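Local coordinates for protein aprataxin and PNK-like factor (PDB 5W7W) that acts as a histone chaperone in DNA strand-break repair, its FHA domain, the part described here, mediating interaction with XRCC1 and XRCC4, at residues Q54-P59 / W83-P88; Q68-S73 / P88-S93. All blocks are in the same frame, centred on the assembly; numbering follows the deposited sequence.

Contact 1: residues Q54-P59 / W83-P88; sequences QLRIKP and WCYLNP
The indole of Trp83 is sandwiched between two basic side chains of the 54-59 strand. Over one face lies the guanidinium of Arg56, nearly flat on the ring with the planes 26° apart. Arg56 CZ stands 3.9 Å from the centroid of the five-membered ring and almost on its normal, a cation-pi contact. On the opposite face Lys58 CB sits 3.6 Å from the centroid of the six-membered ring as a CH-pi contact, and Ile57 N lies in plane at the edge. The Tyr85 ring carries the amide of Gln54 on one face, with Gln54 NE2 3.6 Å from Tyr85 CD1 and the planes almost parallel, while Leu55 O lies at the ring edge. A water that accepts from Gln54 NE2 and donates to Asn87 OD1 probably helps to hold this amide flat. Arg56 reaches its place with CG in the crowded position between backbone N and carbonyl carbon (chi1 49°) and an otherwise extended chain, and its NE is salt-bridged to Glu49, which probably helps to fix the guanidinium over the indole. An alanine in place of Trp83 would remove the surface that both Arg56 and Lys58 lie on, and would probably loosen the two side chains. These groups decorate an antiparallel pairing at the border of the four-stranded sheet of the FHA beta-sandwich. Arg56 and Tyr85 form a non-hydrogen-bonded pair and Ile57 and Cys84 a hydrogen-bonded one, with Ile57 N to Cys84 O and Cys84 N to Ile57 O both at 2.9 Å. Leu86 N gives Leu55 O a nearly straight bond of 2.8 Å. On the side of the sheet that carries Ile57 and Cys84, Leu86 CD1 packs 3.9 Å from Ile57 CG2, where Phe92 and Ile103 of the other sheet also pack.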
ATOM      1  N   GLN A  54       9.664  -5.728  -8.027  1.00  9.20           N
ATOM      2  CA  GLN A  54       8.550  -6.170  -7.203  1.00  8.78           C
ATOM      3  C   GLN A  54       8.280  -5.172  -6.099  1.00  8.44           C
ATOM      4  O   GLN A  54       9.162  -4.424  -5.666  1.00  9.03           O
ATOM      5  CB  GLN A  54       8.809  -7.520  -6.537  1.00  8.57           C
ATOM      6  CG  GLN A  54       8.922  -8.656  -7.531  1.00 10.21           C
ATOM      7  CD  GLN A  54       9.178  -9.985  -6.848  1.00  9.40           C
ATOM      8  OE1 GLN A  54      10.329 -10.336  -6.583  1.00 10.45           O
ATOM      9  NE2 GLN A  54       8.124 -10.698  -6.516  1.00 10.60           N
ATOM     10  N   LEU A  55       7.024  -5.180  -5.661  1.00  8.25           N
ATOM     11  CA  LEU A  55       6.556  -4.370  -4.549  1.00  8.38           C
ATOM     12  C   LEU A  55       6.047  -5.301  -3.458  1.00  8.38           C
ATOM     13  O   LEU A  55       5.267  -6.208  -3.751  1.00  8.81           O
ATOM     14  CB  LEU A  55       5.411  -3.476  -5.039  1.00  8.47           C
ATOM     15  CG  LEU A  55       4.681  -2.675  -3.959  1.00  8.42           C
ATOM     16  CD1 LEU A  55       5.606  -1.660  -3.340  1.00 10.79           C
ATOM     17  CD2 LEU A  55       3.431  -1.990  -4.538  1.00  9.99           C
ATOM     18  N   ARG A  56       6.488  -5.086  -2.214  1.00  8.15           N
ATOM     19  CA  ARG A  56       5.959  -5.838  -1.078  1.00  8.26           C
ATOM     20  C   ARG A  56       5.607  -4.882   0.049  1.00  8.10           C
ATOM     21  O   ARG A  56       6.141  -3.773   0.143  1.00  9.12           O
ATOM     22  CB  ARG A  56       6.923  -6.945  -0.603  1.00  8.45           C
ATOM     23  CG  ARG A  56       8.356  -6.496  -0.400  1.00  8.67           C
ATOM     24  CD  ARG A  56       9.236  -7.587   0.171  1.00  9.50           C
ATOM     25  NE  ARG A  56      10.595  -7.109   0.351  1.00 11.78           N
ATOM     26  CZ  ARG A  56      11.515  -7.702   1.106  1.00 11.19           C
ATOM     27  NH1 ARG A  56      11.258  -8.821   1.748  1.00 11.29           N
ATOM     28  NH2 ARG A  56      12.715  -7.137   1.198  1.00 15.65           N
ATOM     29  N   ILE A  57       4.674  -5.322   0.894  1.00  8.40           N
ATOM     30  CA  ILE A  57       4.189  -4.554   2.038  1.00  8.55           C
ATOM     31  C   ILE A  57       4.423  -5.355   3.309  1.00  8.34           C
ATOM     32  O   ILE A  57       4.202  -6.568   3.345  1.00  9.03           O
ATOM     33  CB  ILE A  57       2.689  -4.196   1.888  1.00  9.25           C
ATOM     34  CG1 ILE A  57       2.236  -3.303   3.045  1.00  9.00           C
ATOM     35  CG2 ILE A  57       1.791  -5.438   1.813  1.00  9.75           C
ATOM     36  CD1 ILE A  57       0.898  -2.661   2.829  1.00 10.94           C
ATOM     37  N   LYS A  58       4.863  -4.661   4.356  1.00  8.11           N
ATOM     38  CA  LYS A  58       4.996  -5.238   5.695  1.00  8.55           C
ATOM     39  C   LYS A  58       4.151  -4.418   6.658  1.00  9.48           C
ATOM     40  O   LYS A  58       4.464  -3.233   6.892  1.00  9.56           O
ATOM     41  CB  LYS A  58       6.454  -5.239   6.153  1.00  8.87           C
ATOM     42  CG  LYS A  58       6.656  -5.886   7.524  1.00  9.28           C
ATOM     43  CD  LYS A  58       8.124  -6.093   7.885  1.00 11.39           C
ATOM     44  CE  LYS A  58       8.886  -4.813   7.855  1.00 11.27           C
ATOM     45  NZ  LYS A  58      10.271  -4.994   8.428  1.00 14.90           N
ATOM     46  N   PRO A  59       3.072  -4.971   7.214  1.00  8.69           N
ATOM     47  CA  PRO A  59       2.300  -4.242   8.234  1.00  9.17           C
ATOM     48  C   PRO A  59       3.110  -4.137   9.517  1.00  7.95           C
ATOM     49  O   PRO A  59       3.614  -5.147  10.016  1.00  9.17           O
ATOM     50  CB  PRO A  59       1.065  -5.133   8.432  1.00  9.68           C
ATOM     51  CG  PRO A  59       1.043  -6.045   7.244  1.00 10.78           C
ATOM     52  CD  PRO A  59       2.466  -6.270   6.917  1.00  9.07           C
ATOM     53  N   TRP A  83       6.215  -9.712   5.309  1.00  8.52           N
ATOM     54  CA  TRP A  83       6.045  -9.165   3.971  1.00  8.99           C
ATOM     55  C   TRP A  83       5.044  -9.971   3.149  1.00  9.21           C
ATOM     56  O   TRP A  83       4.991 -11.207   3.212  1.00  9.61           O
ATOM     57  CB  TRP A  83       7.373  -9.172   3.228  1.00  7.91           C
ATOM     58  CG  TRP A  83       8.429  -8.320   3.802  1.00  8.73           C
ATOM     59  CD1 TRP A  83       9.473  -8.736   4.591  1.00 10.14           C
ATOM     60  CD2 TRP A  83       8.595  -6.913   3.633  1.00  8.43           C
ATOM     61  NE1 TRP A  83      10.254  -7.674   4.927  1.00  9.87           N
ATOM     62  CE2 TRP A  83       9.738  -6.543   4.360  1.00  8.85           C
ATOM     63  CE3 TRP A  83       7.879  -5.923   2.954  1.00  8.34           C
ATOM     64  CZ2 TRP A  83      10.193  -5.237   4.408  1.00  9.15           C
ATOM     65  CZ3 TRP A  83       8.323  -4.625   3.009  1.00  9.16           C
ATOM     66  CH2 TRP A  83       9.471  -4.286   3.729  1.00  8.93           C
ATOM     67  N   CYS A  84       4.300  -9.244   2.327  1.00  8.64           N
ATOM     68  CA  CYS A  84       3.402  -9.791   1.322  1.00  8.94           C
ATOM     69  C   CYS A  84       3.665  -9.079   0.002  1.00  8.09           C
ATOM     70  O   CYS A  84       3.635  -7.846  -0.054  1.00  8.18           O
ATOM     71  CB  CYS A  84       1.946  -9.530   1.732  1.00 10.00           C
ATOM     72  SG  CYS A  84       0.685 -10.164   0.605  1.00 12.94           S
ATOM     73  N   TYR A  85       3.905  -9.840  -1.057  1.00  8.07           N
ATOM     74  CA  TYR A  85       4.056  -9.256  -2.385  1.00  8.73           C
ATOM     75  C   TYR A  85       2.727  -8.750  -2.925  1.00  9.47           C
ATOM     76  O   TYR A  85       1.671  -9.369  -2.752  1.00  9.96           O
ATOM     77  CB  TYR A  85       4.729 -10.248  -3.358  1.00  8.62           C
ATOM     78  CG  TYR A  85       6.219 -10.264  -3.158  1.00  8.08           C
ATOM     79  CD1 TYR A  85       6.971  -9.158  -3.522  1.00  8.88           C
ATOM     80  CD2 TYR A  85       6.879 -11.330  -2.564  1.00  9.04           C
ATOM     81  CE1 TYR A  85       8.331  -9.100  -3.306  1.00  9.13           C
ATOM     82  CE2 TYR A  85       8.246 -11.287  -2.348  1.00  9.47           C
ATOM     83  CZ  TYR A  85       8.966 -10.162  -2.711  1.00  8.86           C
ATOM     84  OH  TYR A  85      10.321 -10.104  -2.489  1.00 10.21           O
ATOM     85  N   LEU A  86       2.796  -7.603  -3.589  1.00  9.59           N
ATOM     86  CA  LEU A  86       1.646  -6.960  -4.217  1.00  9.92           C
ATOM     87  C   LEU A  86       1.918  -6.936  -5.711  1.00  9.66           C
ATOM     88  O   LEU A  86       2.736  -6.134  -6.186  1.00 10.21           O
ATOM     89  CB  LEU A  86       1.496  -5.541  -3.693  1.00 10.27           C
ATOM     90  CG  LEU A  86       1.324  -5.395  -2.184  1.00  9.80           C
ATOM     91  CD1 LEU A  86       1.261  -3.923  -1.795  1.00 11.09           C
ATOM     92  CD2 LEU A  86       0.084  -6.134  -1.702  1.00 11.56           C
ATOM     93  N   ASN A  87       1.229  -7.787  -6.438  1.00 10.13           N
ATOM     94  CA  ASN A  87       1.388  -7.823  -7.881  1.00 11.26           C
ATOM     95  C   ASN A  87       0.557  -6.713  -8.519  1.00 10.47           C
ATOM     96  O   ASN A  87      -0.454  -6.278  -7.957  1.00 10.86           O
ATOM     97  CB  ASN A  87       0.935  -9.172  -8.416  1.00 13.01           C
ATOM     98  CG  ASN A  87       1.743 -10.306  -7.853  1.00 16.36           C
ATOM     99  OD1 ASN A  87       2.969 -10.314  -7.969  1.00 18.95           O
ATOM    100  ND2 ASN A  87       1.075 -11.232  -7.177  1.00 22.51           N
ATOM    101  N   PRO A  88       0.947  -6.252  -9.700  1.00 12.15           N
ATOM    102  CA  PRO A  88       0.119  -5.269 -10.394  1.00 11.20           C
ATOM    103  C   PRO A  88      -1.306  -5.787 -10.529  1.00 12.26           C
ATOM    104  O   PRO A  88      -1.538  -6.953 -10.871  1.00 11.83           O
ATOM    105  CB  PRO A  88       0.816  -5.126 -11.748  1.00 14.74           C
ATOM    106  CG  PRO A  88       2.260  -5.449 -11.453  1.00 15.19           C
ATOM    107  CD  PRO A  88       2.162  -6.584 -10.467  1.00 14.06           C
TER
HETATM  108  O   HOH W   1       5.448  -9.525  -6.880  1.00 14.24           O
HETATM  109  O   HOH W   2       5.196  -6.806  -7.226  1.00 10.91           O

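Contact 2: residues Q68-S73 / P88-S93; sequences QSSEKS and PGDSFS
Gln68 and Ser91 form an antiparallel hydrogen-bonded pair, Gln68 N to Ser91 O and Ser91 N to Gln68 O both measuring 2.9 Å. The pairing joins two neighbouring strands, 66-68 and 91-93, in the second sheet of the FHA beta-sandwich, and a type I beta turn from Ser69 to Lys72 follows it, closed by Lys72 N on Ser69 O. Asp90 of the 88-93 segment holds the start of this turn: its OD1 takes the backbone N-H of Ser70 at 2.9 Å, a bent bond (137° at the hydrogen) arriving from above the carboxylate plane. Asp90 OD2 meanwhile accepts from Tyr67 OH and from the backbone N of Asn87, so the buried carboxylate is gripped through both oxygens. This would probably stabilise its charged form, although Glu71 OE1, 5.1 Å from Asp90 OD1, would probably work partly the other way. Next to it Ser70 CB packs 3.3 Å from Gly89 O. At phi 95° a beta carbon on Gly89 would be jammed against the carbonyl O of Pro88, reason enough for glycine; it would also come tight against Ser70 CB. The Gln68 side chain runs out straight, CG anti to the backbone N, and the turn brings Lys72 O round to meet Gln68 NE2 at 2.9 Å, while OE1 accepts from Arg13. One water accepts from Ser70 OG and donates to both Asp90 OD1 and Pro88 O, the last at 2.7 Å.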
ATOM      1  N   GLN A  68      -6.066  -7.698  -1.161  1.00  9.32           N
ATOM      2  CA  GLN A  68      -7.011  -8.315  -2.086  1.00  9.82           C
ATOM      3  C   GLN A  68      -6.273  -8.653  -3.374  1.00 10.28           C
ATOM      4  O   GLN A  68      -5.862  -7.765  -4.111  1.00 10.40           O
ATOM      5  CB  GLN A  68      -8.175  -7.375  -2.367  1.00 10.23           C
ATOM      6  CG  GLN A  68      -9.200  -7.954  -3.335  1.00 11.41           C
ATOM      7  CD  GLN A  68     -10.329  -6.982  -3.626  1.00 14.85           C
ATOM      8  OE1 GLN A  68     -10.560  -6.031  -2.882  1.00 16.27           O
ATOM      9  NE2 GLN A  68     -11.032  -7.206  -4.719  1.00 17.64           N
ATOM     10  N   SER A  69      -6.109  -9.936  -3.660  1.00 11.02           N
ATOM     11  CA  SER A  69      -5.535 -10.348  -4.929  1.00 12.75           C
ATOM     12  C   SER A  69      -6.424  -9.896  -6.082  1.00 11.17           C
ATOM     13  O   SER A  69      -7.648  -9.797  -5.956  1.00 13.22           O
ATOM     14  CB  SER A  69      -5.405 -11.876  -4.928  1.00 17.33           C
ATOM     15  OG  SER A  69      -4.444 -12.318  -5.872  1.00 22.58           O
ATOM     16  N   SER A  70      -5.792  -9.636  -7.227  1.00 12.07           N
ATOM     17  CA  SER A  70      -6.493  -9.000  -8.342  1.00 13.40           C
ATOM     18  C   SER A  70      -7.731  -9.774  -8.793  1.00 16.77           C
ATOM     19  O   SER A  70      -8.721  -9.162  -9.194  1.00 18.12           O
ATOM     20  CB  SER A  70      -5.543  -8.767  -9.518  1.00 16.21           C
ATOM     21  OG  SER A  70      -5.101  -9.986 -10.074  1.00 19.29           O
ATOM     22  N   GLU A  71      -7.701 -11.102  -8.700  0.51 15.14           N
ATOM     23  CA  GLU A  71      -8.791 -11.945  -9.171  0.51 20.34           C
ATOM     24  C   GLU A  71      -9.884 -12.150  -8.132  0.51 20.32           C
ATOM     25  O   GLU A  71     -10.969 -12.639  -8.479  0.51 16.09           O
ATOM     26  CB  GLU A  71      -8.235 -13.305  -9.625  0.51 20.32           C
ATOM     27  CG  GLU A  71      -7.917 -14.332  -8.528  0.51 22.60           C
ATOM     28  CD  GLU A  71      -6.584 -14.117  -7.821  0.51 26.04           C
ATOM     29  OE1 GLU A  71      -5.947 -13.063  -8.016  0.51 14.34           O
ATOM     30  OE2 GLU A  71      -6.166 -15.023  -7.067  0.51 26.10           O
ATOM     31  N   LYS A  72      -9.626 -11.794  -6.878  1.00 15.76           N
ATOM     32  CA  LYS A  72     -10.529 -12.071  -5.769  1.00 15.79           C
ATOM     33  C   LYS A  72     -11.337 -10.815  -5.454  1.00 15.94           C
ATOM     34  O   LYS A  72     -11.156  -9.761  -6.068  1.00 16.21           O
ATOM     35  CB  LYS A  72      -9.776 -12.595  -4.549  1.00 20.81           C
ATOM     36  CG  LYS A  72      -8.963 -13.860  -4.856  1.00 24.74           C
ATOM     37  CD  LYS A  72      -8.473 -14.547  -3.604  1.00 32.81           C
ATOM     38  N   SER A  73     -12.235 -10.930  -4.475  1.00 15.89           N
ATOM     39  CA  SER A  73     -13.243  -9.904  -4.248  1.00 16.92           C
ATOM     40  C   SER A  73     -13.267  -9.352  -2.825  1.00 16.50           C
ATOM     41  O   SER A  73     -14.157  -8.552  -2.510  1.00 22.18           O
ATOM     42  CB  SER A  73     -14.639 -10.446  -4.605  1.00 22.69           C
ATOM     43  OG  SER A  73     -14.745 -10.687  -6.000  1.00 29.45           O
ATOM     44  N   PRO A  88       0.947  -6.252  -9.700  1.00 12.15           N
ATOM     45  CA  PRO A  88       0.119  -5.269 -10.394  1.00 11.20           C
ATOM     46  C   PRO A  88      -1.306  -5.787 -10.529  1.00 12.26           C
ATOM     47  O   PRO A  88      -1.538  -6.953 -10.871  1.00 11.83           O
ATOM     48  CB  PRO A  88       0.816  -5.126 -11.748  1.00 14.74           C
ATOM     49  CG  PRO A  88       2.260  -5.449 -11.453  1.00 15.19           C
ATOM     50  CD  PRO A  88       2.162  -6.584 -10.467  1.00 14.06           C
ATOM     51  N   GLY A  89      -2.269  -4.915 -10.225  1.00  9.95           N
ATOM     52  CA  GLY A  89      -3.664  -5.258 -10.185  1.00 11.31           C
ATOM     53  C   GLY A  89      -4.198  -5.638  -8.819  1.00 10.78           C
ATOM     54  O   GLY A  89      -5.412  -5.549  -8.597  1.00 12.16           O
ATOM     55  N   ASP A  90      -3.329  -6.065  -7.901  1.00  9.47           N
ATOM     56  CA  ASP A  90      -3.744  -6.344  -6.539  1.00  9.66           C
ATOM     57  C   ASP A  90      -4.079  -5.026  -5.836  1.00  8.76           C
ATOM     58  O   ASP A  90      -3.710  -3.941  -6.285  1.00 10.04           O
ATOM     59  CB  ASP A  90      -2.606  -6.991  -5.749  1.00  9.32           C
ATOM     60  CG  ASP A  90      -2.270  -8.400  -6.168  1.00 10.26           C
ATOM     61  OD1 ASP A  90      -2.997  -8.996  -6.988  1.00 11.04           O
ATOM     62  OD2 ASP A  90      -1.265  -8.926  -5.636  1.00 10.82           O
ATOM     63  N   SER A  91      -4.755  -5.135  -4.697  1.00  8.93           N
ATOM     64  CA  SER A  91      -5.063  -3.990  -3.854  1.00 10.32           C
ATOM     65  C   SER A  91      -4.580  -4.259  -2.437  1.00  9.80           C
ATOM     66  O   SER A  91      -4.502  -5.405  -2.001  1.00  9.80           O
ATOM     67  CB  SER A  91      -6.561  -3.708  -3.807  1.00  9.68           C
ATOM     68  OG  SER A  91      -7.081  -3.377  -5.089  1.00 12.93           O
ATOM     69  N   PHE A  92      -4.284  -3.181  -1.719  1.00  8.57           N
ATOM     70  CA  PHE A  92      -4.111  -3.258  -0.274  1.00  9.34           C
ATOM     71  C   PHE A  92      -4.845  -2.077   0.338  1.00  8.56           C
ATOM     72  O   PHE A  92      -5.201  -1.122  -0.354  1.00  8.64           O
ATOM     73  CB  PHE A  92      -2.633  -3.232   0.146  1.00 10.05           C
ATOM     74  CG  PHE A  92      -2.018  -1.872   0.112  1.00  9.65           C
ATOM     75  CD1 PHE A  92      -1.458  -1.379  -1.056  1.00 10.44           C
ATOM     76  CD2 PHE A  92      -1.995  -1.074   1.237  1.00 11.14           C
ATOM     77  CE1 PHE A  92      -0.906  -0.116  -1.088  1.00 12.00           C
ATOM     78  CE2 PHE A  92      -1.444   0.179   1.202  1.00 11.82           C
ATOM     79  CZ  PHE A  92      -0.894   0.657   0.037  1.00 10.51           C
ATOM     80  N   SER A  93      -5.073  -2.129   1.645  1.00  8.71           N
ATOM     81  CA  SER A  93      -5.715  -1.007   2.304  1.00  8.43           C
ATOM     82  C   SER A  93      -5.192  -0.838   3.719  1.00  9.22           C
ATOM     83  O   SER A  93      -4.671  -1.770   4.346  1.00  8.81           O
ATOM     84  CB  SER A  93      -7.232  -1.157   2.316  1.00  9.49           C
ATOM     85  OG  SER A  93      -7.642  -2.255   3.108  1.00  9.83           O
TER
HETATM   86  O   HOH W   3      -7.582  -5.830  -6.258  1.00 23.28           O
HETATM   87  O   HOH W   4      -2.338  -9.323  -9.809  1.00 25.62           O

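Contact 1 and contact 2 lie about 11 Å apart between centres and share Pro88, where the chain leaving strand 84-85 heads for strand 91-93. That passage carries it from one sheet of the sandwich to the other, so contact 1 belongs to the four-stranded sheet and contact 2 to the six-stranded one. The apolar core bridges them: Phe92 CD2 lies 3.7 Å from Ile57 CD1, and Phe92 CD1 lies 3.8 Å from Leu86 CD1. Along the chain the segments alternate, 68-73 falling between 54-59 and 83-88. Nearer the shared proline the two contacts also approach each other through polar atoms, Tyr85 O lying 4.1 Å from Asp90 OD2.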